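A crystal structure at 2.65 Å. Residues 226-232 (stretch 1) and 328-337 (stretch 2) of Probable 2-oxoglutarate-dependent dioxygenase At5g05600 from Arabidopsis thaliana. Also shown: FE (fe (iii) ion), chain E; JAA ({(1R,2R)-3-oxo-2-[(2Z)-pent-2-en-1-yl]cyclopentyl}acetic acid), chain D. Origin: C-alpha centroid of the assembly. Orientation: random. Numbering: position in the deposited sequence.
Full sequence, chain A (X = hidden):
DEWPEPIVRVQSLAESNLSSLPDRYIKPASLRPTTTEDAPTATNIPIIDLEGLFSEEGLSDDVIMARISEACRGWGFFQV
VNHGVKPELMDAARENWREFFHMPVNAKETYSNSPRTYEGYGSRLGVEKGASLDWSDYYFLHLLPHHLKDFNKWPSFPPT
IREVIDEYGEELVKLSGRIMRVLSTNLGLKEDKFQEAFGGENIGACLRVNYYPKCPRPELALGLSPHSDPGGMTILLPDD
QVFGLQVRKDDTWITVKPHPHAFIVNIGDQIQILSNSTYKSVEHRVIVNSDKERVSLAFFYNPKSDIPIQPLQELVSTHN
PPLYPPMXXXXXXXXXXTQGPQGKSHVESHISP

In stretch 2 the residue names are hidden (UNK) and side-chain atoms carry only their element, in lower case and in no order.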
ATOM      1  N   PRO A 226       6.061   6.148  -8.380  1.00 24.54           N
ATOM      2  CA  PRO A 226       6.478   4.746  -8.234  1.00 25.58           C
ATOM      3  C   PRO A 226       7.051   4.445  -6.857  1.00 24.57           C
ATOM      4  O   PRO A 226       7.730   5.273  -6.245  1.00 23.07           O
ATOM      5  CB  PRO A 226       7.548   4.581  -9.320  1.00 21.42           C
ATOM      6  CG  PRO A 226       7.176   5.569 -10.351  1.00 19.09           C
ATOM      7  CD  PRO A 226       6.629   6.751  -9.602  1.00 20.20           C
ATOM      8  N   HIS A 227       6.772   3.233  -6.383  1.00 20.43           N
ATOM      9  CA  HIS A 227       7.281   2.741  -5.111  1.00 24.06           C
ATOM     10  C   HIS A 227       6.871   1.284  -4.948  1.00 27.54           C
ATOM     11  O   HIS A 227       5.914   0.815  -5.570  1.00 29.12           O
ATOM     12  CB  HIS A 227       6.747   3.549  -3.927  1.00 23.84           C
ATOM     13  CG  HIS A 227       5.308   3.278  -3.624  1.00 24.11           C
ATOM     14  ND1 HIS A 227       4.292   3.613  -4.492  1.00 25.99           N
ATOM     15  CD2 HIS A 227       4.715   2.689  -2.559  1.00 29.45           C
ATOM     16  CE1 HIS A 227       3.134   3.250  -3.972  1.00 27.13           C
ATOM     17  NE2 HIS A 227       3.362   2.684  -2.800  1.00 28.37           N
ATOM     18  N   SER A 228       7.611   0.579  -4.102  1.00 24.57           N
ATOM     19  CA  SER A 228       7.143  -0.659  -3.504  1.00 25.79           C
ATOM     20  C   SER A 228       6.790  -0.382  -2.048  1.00 29.42           C
ATOM     21  O   SER A 228       7.349   0.524  -1.419  1.00 28.87           O
ATOM     22  CB  SER A 228       8.193  -1.771  -3.599  1.00 21.79           C
ATOM     23  OG  SER A 228       9.422  -1.381  -3.016  1.00 21.82           O
ATOM     24  N   ASP A 229       5.846  -1.149  -1.522  1.00 24.00           N
ATOM     25  CA  ASP A 229       5.413  -0.942  -0.146  1.00 24.22           C
ATOM     26  C   ASP A 229       6.506  -1.391   0.816  1.00 24.09           C
ATOM     27  O   ASP A 229       7.055  -2.488   0.655  1.00 25.63           O
ATOM     28  CB  ASP A 229       4.119  -1.699   0.123  1.00 25.15           C
ATOM     29  CG  ASP A 229       2.959  -1.148  -0.674  1.00 29.65           C
ATOM     30  OD1 ASP A 229       2.928   0.079  -0.892  1.00 30.08           O
ATOM     31  OD2 ASP A 229       2.089  -1.938  -1.096  1.00 34.06           O
ATOM     32  N   PRO A 230       6.853  -0.578   1.816  1.00 25.04           N
ATOM     33  CA  PRO A 230       7.978  -0.941   2.695  1.00 20.90           C
ATOM     34  C   PRO A 230       7.703  -2.141   3.585  1.00 21.02           C
ATOM     35  O   PRO A 230       8.651  -2.840   3.963  1.00 19.89           O
ATOM     36  CB  PRO A 230       8.194   0.330   3.528  1.00 15.18           C
ATOM     37  CG  PRO A 230       6.885   1.043   3.487  1.00 16.24           C
ATOM     38  CD  PRO A 230       6.276   0.735   2.152  1.00 22.02           C
ATOM     39  N   GLY A 231       6.447  -2.400   3.935  1.00 18.57           N
ATOM     40  CA  GLY A 231       6.118  -3.403   4.925  1.00 19.66           C
ATOM     41  C   GLY A 231       6.104  -4.815   4.378  1.00 20.05           C
ATOM     42  O   GLY A 231       6.735  -5.131   3.365  1.00 18.47           O
ATOM     43  N   GLY A 232       5.360  -5.677   5.070  1.00 19.44           N
ATOM     44  CA  GLY A 232       5.305  -7.090   4.746  1.00 19.47           C
ATOM     45  C   GLY A 232       4.493  -7.398   3.507  1.00 19.27           C
ATOM     46  O   GLY A 232       5.052  -7.757   2.467  1.00 18.86           O
ATOM     47  N   UNK A 328      15.504  -3.568  11.479  1.00 29.26           N
ATOM     48  CA  UNK A 328      14.127  -3.554  11.942  1.00 32.91           C
ATOM     49  C   UNK A 328      13.248  -2.782  10.963  1.00 31.41           C
ATOM     50  O   UNK A 328      13.724  -1.967  10.167  1.00 31.11           O
ATOM     51  o   UNK A 328      14.262  -1.517  13.239  1.00 30.22           O
ATOM     52  c   UNK A 328      15.032  -3.549  14.281  1.00 22.66           C
ATOM     53  c   UNK A 328      14.021  -2.926  13.333  1.00 30.42           C
ATOM     54  N   UNK A 329      11.943  -3.055  11.024  1.00 25.61           N
ATOM     55  CA  UNK A 329      11.004  -2.288  10.217  1.00 26.23           C
ATOM     56  C   UNK A 329      10.856  -0.861  10.727  1.00 26.19           C
ATOM     57  O   UNK A 329      10.491   0.031   9.951  1.00 23.53           O
ATOM     58  c   UNK A 329       8.988  -2.063   7.943  1.00 23.44           C
ATOM     59  c   UNK A 329       7.405  -1.951   9.722  1.00 19.42           C
ATOM     60  c   UNK A 329       6.497  -1.337   8.881  1.00 22.76           C
ATOM     61  c   UNK A 329       9.642  -2.983  10.179  1.00 27.68           C
ATOM     62  c   UNK A 329       8.086  -1.448   7.094  1.00 22.71           C
ATOM     63  c   UNK A 329       8.656  -2.322   9.263  1.00 23.56           C
ATOM     64  c   UNK A 329       6.837  -1.084   7.563  1.00 22.52           C
ATOM     65  N   UNK A 330      11.138  -0.627  12.010  1.00 27.61           N
ATOM     66  CA  UNK A 330      11.169   0.737  12.524  1.00 29.10           C
ATOM     67  C   UNK A 330      12.248   1.560  11.835  1.00 29.27           C
ATOM     68  O   UNK A 330      12.028   2.728  11.492  1.00 28.04           O
ATOM     69  c   UNK A 330      10.104   0.684  14.808  1.00 37.53           C
ATOM     70  o   UNK A 330       9.070   1.110  14.249  1.00 33.31           O
ATOM     71  c   UNK A 330      11.395   0.721  14.032  1.00 33.84           C
ATOM     72  o   UNK A 330      10.123   0.237  15.975  1.00 35.26           O
ATOM     73  N   UNK A 331      13.427   0.968  11.626  1.00 28.01           N
ATOM     74  CA  UNK A 331      14.486   1.666  10.906  1.00 23.33           C
ATOM     75  C   UNK A 331      14.149   1.790   9.428  1.00 23.89           C
ATOM     76  O   UNK A 331      14.391   2.836   8.814  1.00 23.91           O
ATOM     77  c   UNK A 331      16.542   1.212  12.371  1.00 30.70           C
ATOM     78  n   UNK A 331      17.100  -0.246  14.223  1.00 49.04           N
ATOM     79  o   UNK A 331      17.873  -0.772  12.182  1.00 36.48           O
ATOM     80  c   UNK A 331      15.815   0.932  11.076  1.00 22.50           C
ATOM     81  c   UNK A 331      17.228  -0.026  12.921  1.00 39.86           C
ATOM     82  N   UNK A 332      13.594   0.729   8.841  1.00 25.44           N
ATOM     83  CA  UNK A 332      13.382   0.696   7.398  1.00 25.28           C
ATOM     84  C   UNK A 332      12.343   1.720   6.961  1.00 23.43           C
ATOM     85  O   UNK A 332      12.546   2.446   5.982  1.00 23.59           O
ATOM     86  c   UNK A 332      11.905  -0.706   3.322  1.00 17.84           C
ATOM     87  c   UNK A 332      14.048  -1.530   4.849  1.00 18.21           C
ATOM     88  c   UNK A 332      12.987  -1.315   2.727  1.00 23.38           C
ATOM     89  c   UNK A 332      14.061  -1.728   3.484  1.00 23.69           C
ATOM     90  o   UNK A 332      12.996  -1.506   1.368  1.00 26.69           O
ATOM     91  c   UNK A 332      11.898  -0.514   4.688  1.00 16.80           C
ATOM     92  c   UNK A 332      12.969  -0.921   5.474  1.00 19.81           C
ATOM     93  c   UNK A 332      12.961  -0.709   6.969  1.00 23.71           C
ATOM     94  N   UNK A 333      11.218   1.789   7.672  1.00 23.25           N
ATOM     95  CA  UNK A 333      10.114   2.636   7.234  1.00 26.36           C
ATOM     96  C   UNK A 333      10.473   4.116   7.210  1.00 17.29           C
ATOM     97  O   UNK A 333       9.742   4.902   6.597  1.00 18.66           O
ATOM     98  n   UNK A 333       6.106   1.034  11.879  1.00 26.51           N
ATOM     99  c   UNK A 333       5.856   1.491  10.660  1.00 26.89           C
ATOM    100  c   UNK A 333       9.027   3.037   9.497  1.00 27.12           C
ATOM    101  n   UNK A 333       6.815   2.108   9.983  1.00 26.66           N
ATOM    102  c   UNK A 333       8.159   2.327  10.500  1.00 24.33           C
ATOM    103  c   UNK A 333       8.897   2.404   8.128  1.00 24.25           C
ATOM    104  n   UNK A 333       4.654   1.330  10.120  1.00 23.88           N
ATOM    105  N   UNK A 334      11.574   4.518   7.841  1.00 18.26           N
ATOM    106  CA  UNK A 334      11.960   5.924   7.808  1.00 24.87           C
ATOM    107  C   UNK A 334      12.453   6.366   6.435  1.00 20.85           C
ATOM    108  O   UNK A 334      12.429   7.566   6.144  1.00 21.42           O
ATOM    109  c   UNK A 334      13.026   6.202   8.868  1.00 20.65           C
ATOM    110  c   UNK A 334      13.579   6.245  11.330  1.00 25.44           C
ATOM    111  c   UNK A 334      12.466   6.191  10.292  1.00 22.62           C
ATOM    112  c   UNK A 334      11.488   7.339  10.477  1.00 16.31           C
ATOM    113  N   UNK A 335      12.883   5.430   5.584  1.00 23.10           N
ATOM    114  CA  UNK A 335      13.337   5.795   4.245  1.00 24.93           C
ATOM    115  C   UNK A 335      12.220   6.459   3.445  1.00 23.27           C
ATOM    116  O   UNK A 335      12.393   7.562   2.914  1.00 20.39           O
ATOM    117  c   UNK A 335      16.548   2.200   4.784  1.00 30.78           C
ATOM    118  c   UNK A 335      13.867   4.562   3.513  1.00 31.47           C
ATOM    119  c   UNK A 335      15.164   4.042   4.065  1.00 34.73           C
ATOM    120  c   UNK A 335      17.392   4.440   4.890  1.00 32.20           C
ATOM    121  c   UNK A 335      15.352   2.681   4.273  1.00 34.06           C
ATOM    122  c   UNK A 335      16.196   4.913   4.379  1.00 29.08           C
ATOM    123  c   UNK A 335      17.569   3.083   5.094  1.00 32.34           C
ATOM    124  N   UNK A 336      11.062   5.801   3.348  1.00 24.17           N
ATOM    125  CA  UNK A 336       9.948   6.407   2.623  1.00 22.28           C
ATOM    126  C   UNK A 336       9.322   7.537   3.433  1.00 24.12           C
ATOM    127  O   UNK A 336       8.710   8.451   2.867  1.00 21.41           O
ATOM    128  c   UNK A 336       8.195   5.749   0.938  1.00 17.81           C
ATOM    129  c   UNK A 336       7.138   4.762   0.478  1.00 27.00           C
ATOM    130  c   UNK A 336       7.896   5.128   3.361  1.00 18.65           C
ATOM    131  c   UNK A 336       8.904   5.343   2.233  1.00 18.64           C
ATOM    132  N   UNK A 337       9.465   7.510   4.761  1.00 20.67           N
ATOM    133  CA  UNK A 337       8.926   8.604   5.560  1.00 20.89           C
ATOM    134  C   UNK A 337       9.724   9.884   5.361  1.00 22.34           C
ATOM    135  O   UNK A 337       9.163  10.982   5.446  1.00 24.67           O
ATOM    136  c   UNK A 337       8.895   8.215   7.037  1.00 19.79           C
ATOM    137  c   UNK A 337       5.954   6.135  10.190  1.00 23.67           C
ATOM    138  c   UNK A 337       7.860   6.679   8.723  1.00 20.43           C
ATOM    139  n   UNK A 337       6.302   7.094  11.039  1.00 15.70           N
ATOM    140  n   UNK A 337       4.889   5.386  10.440  1.00 23.85           N
ATOM    141  n   UNK A 337       6.672   5.919   9.091  1.00 23.00           N
ATOM    142  c   UNK A 337       7.652   7.447   7.434  1.00 19.22           C
TER
HETATM  143 FE    FE E 403       1.412   1.366  -2.325  1.00 56.84          FE
HETATM  144  O01 JAA D 402       1.538   6.798   4.236  1.00 23.38           O
HETATM  145  O02 JAA D 402       4.382   2.200   7.592  1.00 22.94           O
HETATM  146  O03 JAA D 402       5.845   3.771   7.937  1.00 28.24           O
HETATM  147  C04 JAA D 402       3.490   4.551   5.837  1.00 26.64           C
HETATM  148  C05 JAA D 402       3.190   5.314   4.432  1.00 25.45           C
HETATM  149  C06 JAA D 402       3.602   5.707   6.866  1.00 23.20           C
HETATM  150  C07 JAA D 402       3.048   6.818   6.261  1.00 22.68           C
HETATM  151  C08 JAA D 402       2.457   6.320   4.813  1.00 24.18           C
HETATM  152  C09 JAA D 402       2.391   4.384   3.418  1.00 26.23           C
HETATM  153  C10 JAA D 402       4.705   3.802   5.797  1.00 20.51           C
HETATM  154  C11 JAA D 402       3.368   3.554   2.583  1.00 27.21           C
HETATM  155  C12 JAA D 402       4.993   3.225   7.187  1.00 23.78           C
HETATM  156  C13 JAA D 402       3.266   3.472   1.270  1.00 24.01           C
HETATM  157  C14 JAA D 402       2.166   4.212   0.512  1.00 28.82           C
HETATM  158  C15 JAA D 402       2.789   5.041  -0.611  1.00 26.05           C

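Position 328 carries three side-chain atoms, a carbon bearing one oxygen and one carbon, and lies out of reach of stretch 1. A beta-branched hydroxyl is threonine. Thr-328 holds the N-cap position: its OG1 accepts a hydrogen bond from the backbone N of position 331 at 3.1 Å, with an N-H...acceptor angle of 159°.

At position 329 one carbon leads to a six-carbon ring without a heteroatom, and the ring packs on Pro-230 and Gly-231, so the residue is phenylalanine by its atoms. Its CA-to-CB bond points toward stretch 1, and chi1 is t. Phe-329 CE1 lies 3.5 Å from Gly-231 CA, 3.5 Å from Pro-230 O and 4.0 Å from Pro-230 CB. An ideal CB built on Gly-231 would fall 3.5 Å from Phe-329 CZ, in close contact with the ring.

Position 330 has two carbons, the second carrying two oxygens, and does not touch stretch 1: a carboxylate on a short stem, hence Asp-330.

Position 331 shows three carbons, the third bearing one oxygen and one nitrogen, distant from stretch 1. This amide is Gln-331, exposed; its backbone N makes the capping bond to Thr-328.

Position 332 again has one carbon and a six-carbon ring, now with an oxygen attached, and the ring packs on Pro-230; the oxygen identifies tyrosine. Pro-230 CB meets Tyr-332 CE1 at 3.9 Å, at the ring edge and near its plane, while the hydroxyl is hydrogen-bonded elsewhere in the structure.

Position 333 has three carbons, a nitrogen, then a carbon carrying two more nitrogens. Although its CA is 6.2 Å from the CA of Pro-230, the CA-to-CB bond points sideways, and the side chain comes no nearer than 5.1 Å to stretch 1. The pattern is arginine. Arg-333 instead binds the jasmonate carboxylate: NE donates to JAA O03 at 2.8 Å and NH2 to JAA O02 at 2.7 Å. Its NH1 also forms a long salt bridge with Asp-330 OD1, at 3.8 Å.

Position 334 has four carbons forked at the second and is out of reach; this is Leu-334, exposed. Position 335 has one carbon and an unsubstituted six-carbon ring, likewise out of reach; it is Phe-335.

Position 336 has four carbons forked at the first, one arm two carbons long, and touches Pro-230 and His-227: isoleucine. Ile-336 CG2 approaches Pro-230 CG at 4.2 Å, and Ile-336 CD1 reaches to 4.4 Å from His-227 CD2.

Position 337 repeats the guanidinium pattern and makes no contact with stretch 1. It is Arg-337, whose NE donates to JAA O03 at 2.6 Å, and whose NH2 adds a weak bond to the same oxygen at 3.1 Å.

The contact is apolar packing, with 278 Å² buried and no hydrogen bond across it. Pro-230 contributes 94 Å², touching Phe-329, Tyr-332 and Ile-336. Stretch 1 also binds iron through His-227 NE2 (2.4 Å from FE) and Asp-229 OD1 (2.5 Å from FE), while the two arginines of stretch 2 hold the ligand carboxylate.

Stretch 2 328-337: TFDQYRLFIR
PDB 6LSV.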